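PDB 6IKX: UTP--glucose-1-phosphate uridylyltransferase from Acinetobacter baumannii, which catalyses the transfer of a uridylyl group from UTP to alpha-D-glucose 1-phosphate, giving UDP-alpha-D-glucose and diphosphate. Local coordinates for residues A[50-55]-A[117-122]; A[101-104]-A[110-113]; A[217-222]-A[238-243]. The protein carries 1 engineered substitution. All coordinates share one frame; numbering follows the deposited sequence.

Interaction 1 (A[50-55]-A[117-122]); sequences QIILVT and KSVVGE
Ile52 of strand 50-55 and Val119 of the short helix 117-120 meet tip to tip, and the rest of the contact is arranged around that pair. From CB, the side chain of Ile52 divides. Its CG2 branch lies anti to the backbone N and comes within 4.0 Å of Val119 CG1. The other branch, CG1, stands anti to the carbonyl carbon (chi1 -49°) and passes the same valine methyl, Val119 CG1, at 3.9 Å. The chain then runs on extended to CD1, which makes the closest approach, 3.5 Å to Val119 CG1. CD1 also meets CG2 of Val120 at 4.2 Å, where the two side chains cross at about a right angle. One valine methyl is thus held against both branches of the isoleucine. Beside it, the extended Gln50 brings its amide NE2 to 4.1 Å from Val119 CG1, an oblique touch without a polar bond. Val120 also packs on Val6 of strand 4-8, while Val119 and Gln50 touch Ile99 and Ser118, respectively, of the second subunit. Buried aliphatic packing of a helix against a parallel strand of the central sheet is characteristic of the Rossmann-like alpha/beta core of GT-A nucleotidyltransferases.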
ATOM      1  N   GLN A  50     -21.006   5.368 -14.003  1.00 41.46           N
ATOM      2  CA  GLN A  50     -20.365   5.671 -12.705  1.00 44.82           C
ATOM      3  C   GLN A  50     -20.344   4.384 -11.870  1.00 50.52           C
ATOM      4  O   GLN A  50     -21.469   3.925 -11.426  1.00 43.11           O
ATOM      5  CB  GLN A  50     -21.100   6.786 -11.966  1.00 50.10           C
ATOM      6  CG  GLN A  50     -20.272   7.418 -10.843  1.00 49.58           C
ATOM      7  CD  GLN A  50     -21.054   8.423 -10.031  1.00 54.34           C
ATOM      8  OE1 GLN A  50     -22.245   8.266  -9.755  1.00 58.46           O
ATOM      9  NE2 GLN A  50     -20.382   9.487  -9.640  1.00 63.50           N
ATOM     10  N   ILE A  51     -19.135   3.799 -11.734  1.00 45.28           N
ATOM     11  CA  ILE A  51     -18.838   2.597 -10.903  1.00 39.90           C
ATOM     12  C   ILE A  51     -18.534   3.102  -9.497  1.00 40.94           C
ATOM     13  O   ILE A  51     -17.572   3.851  -9.325  1.00 50.51           O
ATOM     14  CB  ILE A  51     -17.706   1.761 -11.529  1.00 45.20           C
ATOM     15  CG1 ILE A  51     -18.157   1.138 -12.856  1.00 48.57           C
ATOM     16  CG2 ILE A  51     -17.206   0.682 -10.569  1.00 45.85           C
ATOM     17  CD1 ILE A  51     -19.395   0.274 -12.730  1.00 47.86           C
ATOM     18  N   ILE A  52     -19.390   2.793  -8.531  1.00 42.46           N
ATOM     19  CA  ILE A  52     -19.225   3.263  -7.125  1.00 38.57           C
ATOM     20  C   ILE A  52     -18.746   2.075  -6.297  1.00 39.53           C
ATOM     21  O   ILE A  52     -19.606   1.251  -5.928  1.00 42.87           O
ATOM     22  CB  ILE A  52     -20.533   3.863  -6.584  1.00 41.17           C
ATOM     23  CG1 ILE A  52     -21.113   4.879  -7.574  1.00 42.77           C
ATOM     24  CG2 ILE A  52     -20.314   4.473  -5.197  1.00 43.45           C
ATOM     25  CD1 ILE A  52     -22.469   5.431  -7.191  1.00 46.98           C
ATOM     26  N   LEU A  53     -17.429   1.956  -6.091  1.00 37.46           N
ATOM     27  CA  LEU A  53     -16.810   0.859  -5.281  1.00 38.30           C
ATOM     28  C   LEU A  53     -16.990   1.206  -3.789  1.00 41.97           C
ATOM     29  O   LEU A  53     -16.469   2.250  -3.380  1.00 37.98           O
ATOM     30  CB  LEU A  53     -15.306   0.770  -5.599  1.00 33.91           C
ATOM     31  CG  LEU A  53     -14.911   0.477  -7.038  1.00 32.76           C
ATOM     32  CD1 LEU A  53     -13.412   0.459  -7.188  1.00 40.19           C
ATOM     33  CD2 LEU A  53     -15.477  -0.828  -7.517  1.00 34.56           C
ATOM     34  N   VAL A  54     -17.703   0.410  -2.997  1.00 42.57           N
ATOM     35  CA  VAL A  54     -17.713   0.584  -1.516  1.00 39.22           C
ATOM     36  C   VAL A  54     -16.583  -0.291  -0.996  1.00 40.87           C
ATOM     37  O   VAL A  54     -16.687  -1.535  -1.123  1.00 38.11           O
ATOM     38  CB  VAL A  54     -19.071   0.221  -0.884  1.00 39.42           C
ATOM     39  CG1 VAL A  54     -19.113   0.551   0.589  1.00 38.17           C
ATOM     40  CG2 VAL A  54     -20.198   0.951  -1.571  1.00 43.61           C
ATOM     41  N   THR A  55     -15.525   0.314  -0.468  1.00 39.15           N
ATOM     42  CA  THR A  55     -14.261  -0.451  -0.319  1.00 44.36           C
ATOM     43  C   THR A  55     -13.697  -0.427   1.113  1.00 40.67           C
ATOM     44  O   THR A  55     -14.226   0.201   2.033  1.00 41.42           O
ATOM     45  CB  THR A  55     -13.277  -0.029  -1.430  1.00 46.84           C
ATOM     46  OG1 THR A  55     -12.346  -1.103  -1.594  1.00 48.06           O
ATOM     47  CG2 THR A  55     -12.574   1.286  -1.183  1.00 43.14           C
ATOM     48  N   LYS A 117     -24.484   6.577  -0.055  1.00 41.59           N
ATOM     49  CA  LYS A 117     -25.722   7.402  -0.153  1.00 42.14           C
ATOM     50  C   LYS A 117     -25.386   8.726  -0.846  1.00 44.77           C
ATOM     51  O   LYS A 117     -26.080   9.096  -1.800  1.00 51.12           O
ATOM     52  CB  LYS A 117     -26.321   7.631   1.229  1.00 45.76           C
ATOM     53  CG  LYS A 117     -27.342   8.751   1.310  1.00 52.61           C
ATOM     54  CD  LYS A 117     -28.014   8.821   2.648  1.00 60.00           C
ATOM     55  CE  LYS A 117     -28.644  10.169   2.923  1.00 68.19           C
ATOM     56  NZ  LYS A 117     -28.992  10.301   4.358  1.00 73.66           N
ATOM     57  N   SER A 118     -24.369   9.422  -0.343  1.00 43.61           N
ATOM     58  CA  SER A 118     -23.897  10.751  -0.799  1.00 42.07           C
ATOM     59  C   SER A 118     -23.602  10.718  -2.287  1.00 42.58           C
ATOM     60  O   SER A 118     -23.956  11.665  -2.971  1.00 48.92           O
ATOM     61  CB  SER A 118     -22.668  11.158  -0.036  1.00 50.47           C
ATOM     62  OG  SER A 118     -21.605  10.278  -0.346  1.00 52.40           O
ATOM     63  N   VAL A 119     -22.989   9.640  -2.756  1.00 45.70           N
ATOM     64  CA  VAL A 119     -22.622   9.485  -4.182  1.00 44.24           C
ATOM     65  C   VAL A 119     -23.879   9.124  -4.955  1.00 40.12           C
ATOM     66  O   VAL A 119     -23.998   9.588  -6.079  1.00 41.83           O
ATOM     67  CB  VAL A 119     -21.476   8.475  -4.352  1.00 48.06           C
ATOM     68  CG1 VAL A 119     -21.012   8.335  -5.786  1.00 50.41           C
ATOM     69  CG2 VAL A 119     -20.310   8.879  -3.480  1.00 56.64           C
ATOM     70  N   VAL A 120     -24.807   8.333  -4.413  1.00 43.90           N
ATOM     71  CA  VAL A 120     -26.037   7.966  -5.201  1.00 45.53           C
ATOM     72  C   VAL A 120     -27.010   9.173  -5.316  1.00 44.58           C
ATOM     73  O   VAL A 120     -27.723   9.298  -6.376  1.00 30.57           O
ATOM     74  CB  VAL A 120     -26.753   6.743  -4.606  1.00 47.09           C
ATOM     75  CG1 VAL A 120     -28.195   6.627  -5.118  1.00 47.52           C
ATOM     76  CG2 VAL A 120     -25.965   5.472  -4.881  1.00 50.06           C
ATOM     77  N   GLY A 121     -27.064  10.032  -4.282  1.00 41.55           N
ATOM     78  CA  GLY A 121     -27.990  11.180  -4.215  1.00 44.94           C
ATOM     79  C   GLY A 121     -29.420  10.766  -4.528  1.00 48.36           C
ATOM     80  O   GLY A 121     -29.857   9.753  -3.997  1.00 50.47           O
ATOM     81  N   GLU A 122     -30.121  11.495  -5.398  1.00 54.25           N
ATOM     82  CA  GLU A 122     -31.559  11.256  -5.706  1.00 55.10           C
ATOM     83  C   GLU A 122     -31.671  10.270  -6.892  1.00 52.25           C
ATOM     84  O   GLU A 122     -32.794   9.972  -7.257  1.00 42.30           O
ATOM     85  CB  GLU A 122     -32.297  12.585  -5.950  1.00 60.42           C
ATOM     86  CG  GLU A 122     -32.499  13.472  -4.714  1.00 63.28           C
ATOM     87  CD  GLU A 122     -32.817  14.936  -5.012  1.00 57.64           C
TER

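Interaction 2 (A[101-104]-A[110-113]). With SO4 (sulfate ion), chain D.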
ATOM      1  N   VAL A 101     -15.728   4.979  -2.001  1.00 41.61           N
ATOM      2  CA  VAL A 101     -16.131   5.367  -0.626  1.00 43.80           C
ATOM      3  C   VAL A 101     -15.839   4.156   0.247  1.00 37.00           C
ATOM      4  O   VAL A 101     -15.834   3.011  -0.263  1.00 36.39           O
ATOM      5  CB  VAL A 101     -17.606   5.820  -0.582  1.00 48.91           C
ATOM      6  CG1 VAL A 101     -18.557   4.655  -0.843  1.00 42.82           C
ATOM      7  CG2 VAL A 101     -17.926   6.528   0.728  1.00 43.90           C
ATOM      8  N   ARG A 102     -15.495   4.430   1.495  1.00 39.59           N
ATOM      9  CA  ARG A 102     -15.087   3.400   2.489  1.00 41.62           C
ATOM     10  C   ARG A 102     -16.294   2.932   3.288  1.00 38.03           C
ATOM     11  O   ARG A 102     -17.002   3.787   3.835  1.00 36.70           O
ATOM     12  CB  ARG A 102     -14.024   3.969   3.442  1.00 33.32           C
ATOM     13  CG  ARG A 102     -12.703   4.208   2.738  1.00 33.58           C
ATOM     14  CD  ARG A 102     -12.038   2.948   2.188  1.00 34.97           C
ATOM     15  NE  ARG A 102     -10.698   3.193   1.647  1.00 35.85           N
ATOM     16  CZ  ARG A 102      -9.589   3.430   2.358  1.00 40.77           C
ATOM     17  NH1 ARG A 102      -9.604   3.485   3.676  1.00 40.46           N
ATOM     18  NH2 ARG A 102      -8.452   3.664   1.740  1.00 41.06           N
ATOM     19  N   GLN A 103     -16.494   1.616   3.379  1.00 44.28           N
ATOM     20  CA  GLN A 103     -17.313   0.998   4.460  1.00 45.38           C
ATOM     21  C   GLN A 103     -16.483   1.007   5.738  1.00 44.80           C
ATOM     22  O   GLN A 103     -15.538   0.244   5.814  1.00 36.02           O
ATOM     23  CB  GLN A 103     -17.662  -0.451   4.158  1.00 49.29           C
ATOM     24  CG  GLN A 103     -18.514  -1.070   5.250  1.00 46.42           C
ATOM     25  CD  GLN A 103     -19.271  -2.249   4.716  1.00 46.38           C
ATOM     26  OE1 GLN A 103     -18.772  -2.966   3.848  1.00 52.39           O
ATOM     27  NE2 GLN A 103     -20.458  -2.468   5.263  1.00 44.19           N
ATOM     28  N   PRO A 104     -16.723   1.913   6.715  1.00 42.38           N
ATOM     29  CA  PRO A 104     -15.817   2.074   7.851  1.00 43.18           C
ATOM     30  C   PRO A 104     -15.660   0.824   8.732  1.00 53.12           C
ATOM     31  O   PRO A 104     -14.571   0.623   9.253  1.00 52.06           O
ATOM     32  CB  PRO A 104     -16.443   3.231   8.667  1.00 40.32           C
ATOM     33  CG  PRO A 104     -17.864   3.350   8.190  1.00 39.32           C
ATOM     34  CD  PRO A 104     -17.842   2.871   6.754  1.00 42.84           C
ATOM     35  N   GLY A 110     -26.330  -4.209   3.437  1.00 43.84           N
ATOM     36  CA  GLY A 110     -27.237  -3.067   3.574  1.00 40.78           C
ATOM     37  C   GLY A 110     -26.434  -1.846   3.951  1.00 40.37           C
ATOM     38  O   GLY A 110     -26.663  -0.762   3.388  1.00 44.26           O
ATOM     39  N   HIS A 111     -25.534  -2.020   4.909  1.00 42.83           N
ATOM     40  CA  HIS A 111     -24.661  -0.946   5.459  1.00 45.80           C
ATOM     41  C   HIS A 111     -23.704  -0.459   4.357  1.00 41.70           C
ATOM     42  O   HIS A 111     -23.532   0.783   4.239  1.00 35.94           O
ATOM     43  CB  HIS A 111     -23.936  -1.432   6.711  1.00 40.85           C
ATOM     44  CG  HIS A 111     -22.950  -0.437   7.226  1.00 50.42           C
ATOM     45  ND1 HIS A 111     -21.593  -0.594   7.053  1.00 47.39           N
ATOM     46  CD2 HIS A 111     -23.122   0.720   7.905  1.00 49.23           C
ATOM     47  CE1 HIS A 111     -20.978   0.423   7.624  1.00 59.39           C
ATOM     48  NE2 HIS A 111     -21.892   1.256   8.131  1.00 44.15           N
ATOM     49  N   ALA A 112     -23.193  -1.394   3.541  1.00 36.27           N
ATOM     50  CA  ALA A 112     -22.335  -1.104   2.375  1.00 35.96           C
ATOM     51  C   ALA A 112     -23.086  -0.186   1.391  1.00 40.09           C
ATOM     52  O   ALA A 112     -22.560   0.899   1.028  1.00 44.06           O
ATOM     53  CB  ALA A 112     -21.939  -2.399   1.735  1.00 35.07           C
ATOM     54  N   VAL A 113     -24.284  -0.580   0.982  1.00 39.43           N
ATOM     55  CA  VAL A 113     -25.116   0.229   0.053  1.00 41.32           C
ATOM     56  C   VAL A 113     -25.378   1.601   0.694  1.00 39.67           C
ATOM     57  O   VAL A 113     -25.211   2.608  -0.008  1.00 37.87           O
ATOM     58  CB  VAL A 113     -26.412  -0.508  -0.328  1.00 39.88           C
ATOM     59  CG1 VAL A 113     -27.362   0.382  -1.104  1.00 43.32           C
ATOM     60  CG2 VAL A 113     -26.102  -1.764  -1.125  1.00 43.16           C
TER
HETATM   61  S   SO4 D 302     -28.611  -8.317   3.349  1.00141.27           S
HETATM   62  O1  SO4 D 302     -28.163  -6.955   3.477  1.00146.07           O
HETATM   63  O2  SO4 D 302     -28.516  -8.750   1.975  1.00128.84           O
HETATM   64  O3  SO4 D 302     -27.795  -9.158   4.185  1.00153.86           O
HETATM   65  O4  SO4 D 302     -29.983  -8.405   3.769  1.00164.89           O
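The backbones of Gln103, just past the end of strand 97-102, and Ala112, in helix 109-115, approach to 5.8 Å between their CA atoms, near enough for one side chain to span the gap. Gln103 does so: its CG is anti to the backbone N (chi1 -179°) and the chain stays extended, carrying the amide to the imidazole of His111. There NE2 donates to ND1 of His111 over 2.8 Å in a nearly straight bond, with an N-H...N angle of 172°. The donor sits at the ring edge and almost in the ring plane, and the amide and ring planes are 24° apart, nearly coplanar. Because NE2 is the donor, ND1 acts as the acceptor. The same NE2 also donates to Gly108 O, and these two bonds fix the rotation of the amide. Along the flank of the glutamine, the methyl CB of Ala112 lies 3.8 Å from Gln103 OE1. Pro104 adds a lighter touch, its CD 4.1 Å from CE1 of His111, and packs on Asp67 of the second subunit. One residue before His111, near the start of the helix, Gly110 N makes a weak hydrogen bond of 3.3 Å to O1 of a sulfate, probably from the crystallisation liquor. Gln103 touches Ala10, and Gln103, Ala10 and Gly108 all bind UTP and UDP-glucose in other structures of this protein. His111 probably acts as a second-shell residue, helping to position a first-shell glutamine, in a strand-loop-helix connection at the nucleotide-binding site of the GT-A nucleotidyltransferase fold.

Interaction 3 (A[217-222]-A[238-243])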
ATOM      1  N   MET A 217     -32.201   4.241   0.512  1.00 42.95           N
ATOM      2  CA  MET A 217     -31.134   4.726   1.429  1.00 52.25           C
ATOM      3  C   MET A 217     -31.736   5.189   2.752  1.00 53.50           C
ATOM      4  O   MET A 217     -31.043   5.043   3.776  1.00 62.89           O
ATOM      5  CB  MET A 217     -30.331   5.893   0.831  1.00 51.43           C
ATOM      6  CG  MET A 217     -29.550   5.521  -0.400  1.00 47.69           C
ATOM      7  SD  MET A 217     -28.076   4.547  -0.042  1.00 49.47           S
ATOM      8  CE  MET A 217     -27.630   4.156  -1.730  1.00 41.96           C
ATOM      9  N   GLN A 218     -32.943   5.761   2.728  1.00 57.85           N
ATOM     10  CA  GLN A 218     -33.646   6.232   3.954  1.00 56.74           C
ATOM     11  C   GLN A 218     -34.291   5.027   4.605  1.00 50.55           C
ATOM     12  O   GLN A 218     -34.360   4.971   5.844  1.00 48.96           O
ATOM     13  CB  GLN A 218     -34.707   7.279   3.640  1.00 59.39           C
ATOM     14  CG  GLN A 218     -34.151   8.692   3.613  1.00 59.31           C
ATOM     15  CD  GLN A 218     -33.361   8.931   2.354  1.00 66.97           C
ATOM     16  OE1 GLN A 218     -33.809   8.577   1.266  1.00 61.86           O
ATOM     17  NE2 GLN A 218     -32.184   9.530   2.502  1.00 70.57           N
ATOM     18  N   LEU A 219     -34.716   4.089   3.775  1.00 44.03           N
ATOM     19  CA  LEU A 219     -35.147   2.780   4.279  1.00 43.28           C
ATOM     20  C   LEU A 219     -33.979   2.110   5.017  1.00 45.92           C
ATOM     21  O   LEU A 219     -34.219   1.644   6.152  1.00 48.23           O
ATOM     22  CB  LEU A 219     -35.674   1.949   3.113  1.00 45.92           C
ATOM     23  CG  LEU A 219     -36.939   2.500   2.443  1.00 47.99           C
ATOM     24  CD1 LEU A 219     -37.493   1.519   1.404  1.00 44.98           C
ATOM     25  CD2 LEU A 219     -37.995   2.837   3.471  1.00 42.87           C
ATOM     26  N   LEU A 220     -32.767   2.049   4.445  1.00 48.60           N
ATOM     27  CA  LEU A 220     -31.588   1.374   5.097  1.00 46.69           C
ATOM     28  C   LEU A 220     -31.233   2.099   6.408  1.00 50.33           C
ATOM     29  O   LEU A 220     -30.788   1.423   7.334  1.00 54.84           O
ATOM     30  CB  LEU A 220     -30.388   1.314   4.144  1.00 42.11           C
ATOM     31  CG  LEU A 220     -30.468   0.247   3.044  1.00 43.01           C
ATOM     32  CD1 LEU A 220     -29.477   0.534   1.952  1.00 44.52           C
ATOM     33  CD2 LEU A 220     -30.217  -1.155   3.578  1.00 44.95           C
ATOM     34  N   GLU A 221     -31.446   3.418   6.498  1.00 47.66           N
ATOM     35  CA  GLU A 221     -31.183   4.206   7.732  1.00 51.18           C
ATOM     36  C   GLU A 221     -32.196   3.830   8.826  1.00 58.48           C
ATOM     37  O   GLU A 221     -32.010   4.284   9.943  1.00 53.48           O
ATOM     38  CB  GLU A 221     -31.239   5.712   7.447  1.00 50.19           C
ATOM     39  CG  GLU A 221     -29.953   6.239   6.837  1.00 56.76           C
ATOM     40  CD  GLU A 221     -29.945   7.628   6.214  1.00 53.37           C
ATOM     41  OE1 GLU A 221     -31.015   8.142   5.850  1.00 65.09           O
ATOM     42  OE2 GLU A 221     -28.836   8.180   6.051  1.00 62.11           O
ATOM     43  N   ASN A 222     -33.238   3.040   8.527  1.00 71.03           N
ATOM     44  CA  ASN A 222     -34.386   2.802   9.453  1.00 66.31           C
ATOM     45  C   ASN A 222     -34.688   1.307   9.596  1.00 64.52           C
ATOM     46  O   ASN A 222     -35.814   0.986   9.995  1.00 58.22           O
ATOM     47  CB  ASN A 222     -35.608   3.604   8.996  1.00 65.41           C
ATOM     48  CG  ASN A 222     -35.465   5.078   9.324  1.00 64.16           C
ATOM     49  OD1 ASN A 222     -35.685   5.475  10.461  1.00 56.48           O
ATOM     50  ND2 ASN A 222     -35.053   5.886   8.359  1.00 57.72           N
ATOM     51  N   ALA A 238     -38.098  -5.330   2.012  1.00 46.69           N
ATOM     52  CA  ALA A 238     -39.374  -5.566   2.733  1.00 49.09           C
ATOM     53  C   ALA A 238     -40.067  -4.222   2.990  1.00 46.43           C
ATOM     54  O   ALA A 238     -41.253  -4.144   2.642  1.00 52.48           O
ATOM     55  CB  ALA A 238     -39.197  -6.348   4.015  1.00 43.37           C
ATOM     56  N   MET A 239     -39.374  -3.219   3.558  1.00 42.45           N
ATOM     57  CA  MET A 239     -39.975  -1.905   3.945  1.00 45.95           C
ATOM     58  C   MET A 239     -40.459  -1.148   2.694  1.00 46.81           C
ATOM     59  O   MET A 239     -41.444  -0.389   2.784  1.00 53.03           O
ATOM     60  CB  MET A 239     -38.985  -1.005   4.701  1.00 49.58           C
ATOM     61  CG  MET A 239     -38.765  -1.411   6.164  1.00 54.64           C
ATOM     62  SD  MET A 239     -37.138  -0.943   6.870  1.00 55.84           S
ATOM     63  CE  MET A 239     -37.450   0.787   7.211  1.00 58.45           C
ATOM     64  N   LEU A 240     -39.762  -1.306   1.574  1.00 41.75           N
ATOM     65  CA  LEU A 240     -40.104  -0.653   0.296  1.00 42.78           C
ATOM     66  C   LEU A 240     -41.425  -1.242  -0.220  1.00 43.43           C
ATOM     67  O   LEU A 240     -42.128  -0.554  -0.934  1.00 45.06           O
ATOM     68  CB  LEU A 240     -38.932  -0.876  -0.661  1.00 37.77           C
ATOM     69  CG  LEU A 240     -39.065  -0.250  -2.037  1.00 36.64           C
ATOM     70  CD1 LEU A 240     -39.194   1.258  -1.973  1.00 42.95           C
ATOM     71  CD2 LEU A 240     -37.910  -0.651  -2.920  1.00 41.65           C
ATOM     72  N   GLN A 241     -41.735  -2.485   0.140  1.00 53.64           N
ATOM     73  CA  GLN A 241     -42.968  -3.220  -0.272  1.00 55.24           C
ATOM     74  C   GLN A 241     -44.199  -2.444   0.194  1.00 49.96           C
ATOM     75  O   GLN A 241     -45.209  -2.482  -0.485  1.00 50.13           O
ATOM     76  CB  GLN A 241     -42.985  -4.629   0.320  1.00 56.39           C
ATOM     77  CG  GLN A 241     -43.789  -5.614  -0.506  1.00 61.56           C
ATOM     78  CD  GLN A 241     -43.057  -6.061  -1.751  1.00 58.47           C
ATOM     79  OE1 GLN A 241     -42.000  -6.693  -1.667  1.00 51.92           O
ATOM     80  NE2 GLN A 241     -43.636  -5.781  -2.918  1.00 59.52           N
ATOM     81  N   ASP A 242     -44.053  -1.718   1.290  1.00 47.09           N
ATOM     82  CA  ASP A 242     -45.089  -0.876   1.905  1.00 48.44           C
ATOM     83  C   ASP A 242     -45.577   0.222   0.963  1.00 48.31           C
ATOM     84  O   ASP A 242     -46.681   0.696   1.183  1.00 46.12           O
ATOM     85  CB  ASP A 242     -44.549  -0.197   3.154  1.00 52.69           C
ATOM     86  CG  ASP A 242     -44.410  -1.123   4.341  1.00 56.55           C
ATOM     87  OD1 ASP A 242     -44.891  -2.279   4.264  1.00 63.95           O
ATOM     88  OD2 ASP A 242     -43.846  -0.667   5.340  1.00 59.63           O
ATOM     89  N   THR A 243     -44.769   0.714   0.042  1.00 49.49           N
ATOM     90  CA  THR A 243     -45.184   1.837  -0.838  1.00 53.17           C
ATOM     91  C   THR A 243     -44.913   1.494  -2.307  1.00 54.03           C
ATOM     92  O   THR A 243     -45.195   2.359  -3.173  1.00 61.10           O
ATOM     93  CB  THR A 243     -44.495   3.145  -0.418  1.00 57.18           C
ATOM     94  OG1 THR A 243     -43.079   2.953  -0.517  1.00 54.36           O
ATOM     95  CG2 THR A 243     -44.877   3.588   0.980  1.00 56.68           C
TER
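Leu219 and Met239 bury nearly equal areas, about 80 Å² each, and their side chains slide past one another in opposite directions between helices 216-220 and 233-240. Their aliphatic parts meet where CD2 of Leu219 lies 4.2 Å from CB of Met239. Beyond that point the methionine bends at chi3 (79°), and the turn brings its terminal methyl to two backbone carbonyls of the other segment. Met239 CE lies 3.5 Å from Leu219 O. It comes closer still to Asn222, with 3.2 Å between Met239 CE and Asn222 O. Asn222 CB is 3.8 Å from Met239 CE, so the methyl is set against carbon as well as backbone oxygens. The second branch of Leu219 goes to Leu240, whose side chain crosses that of Leu219 at about a right angle. Here CD1 of Leu219 comes to 3.5 Å from Leu240 CB, tighter than usual van der Waals packing. Asn222 turns its amide back over its own segment: ND2 donates to Gln218 O at 2.8 Å with an N-H...O angle of 172°, which holds the side chain over the preceding turn. Leu240 continues the apolar surface onto Pro213 and Lys215. Away from the annotated sites, this is plain helix-to-helix packing by leucine and methionine side chains that slide past and cross one another, joining two short helices at the periphery of the nucleotidyltransferase domain.

Overall arrangement
From the N terminus, strand 50-55, which lies in the central sheet beside the earlier strand 4-8, opens the first loop, closed by interaction 1 at helix 117-120. Interaction 2 lies wholly within that loop, closing the short loop from strand 97-102 to helix 109-115. Strands 50-55 and 97-102 are parallel neighbours, and both contacts touch the second subunit. Interaction 3 follows in series and closes the loop between helices 216-220 and 233-240. The Lys117-Glu221 salt bridge ties it to interaction 1, and packing of Val113 on Leu220 to interaction 2, so that helices 109-115 and 117-120, which pack on the sheet, are joined to helix 216-220, and through it to helix 233-240.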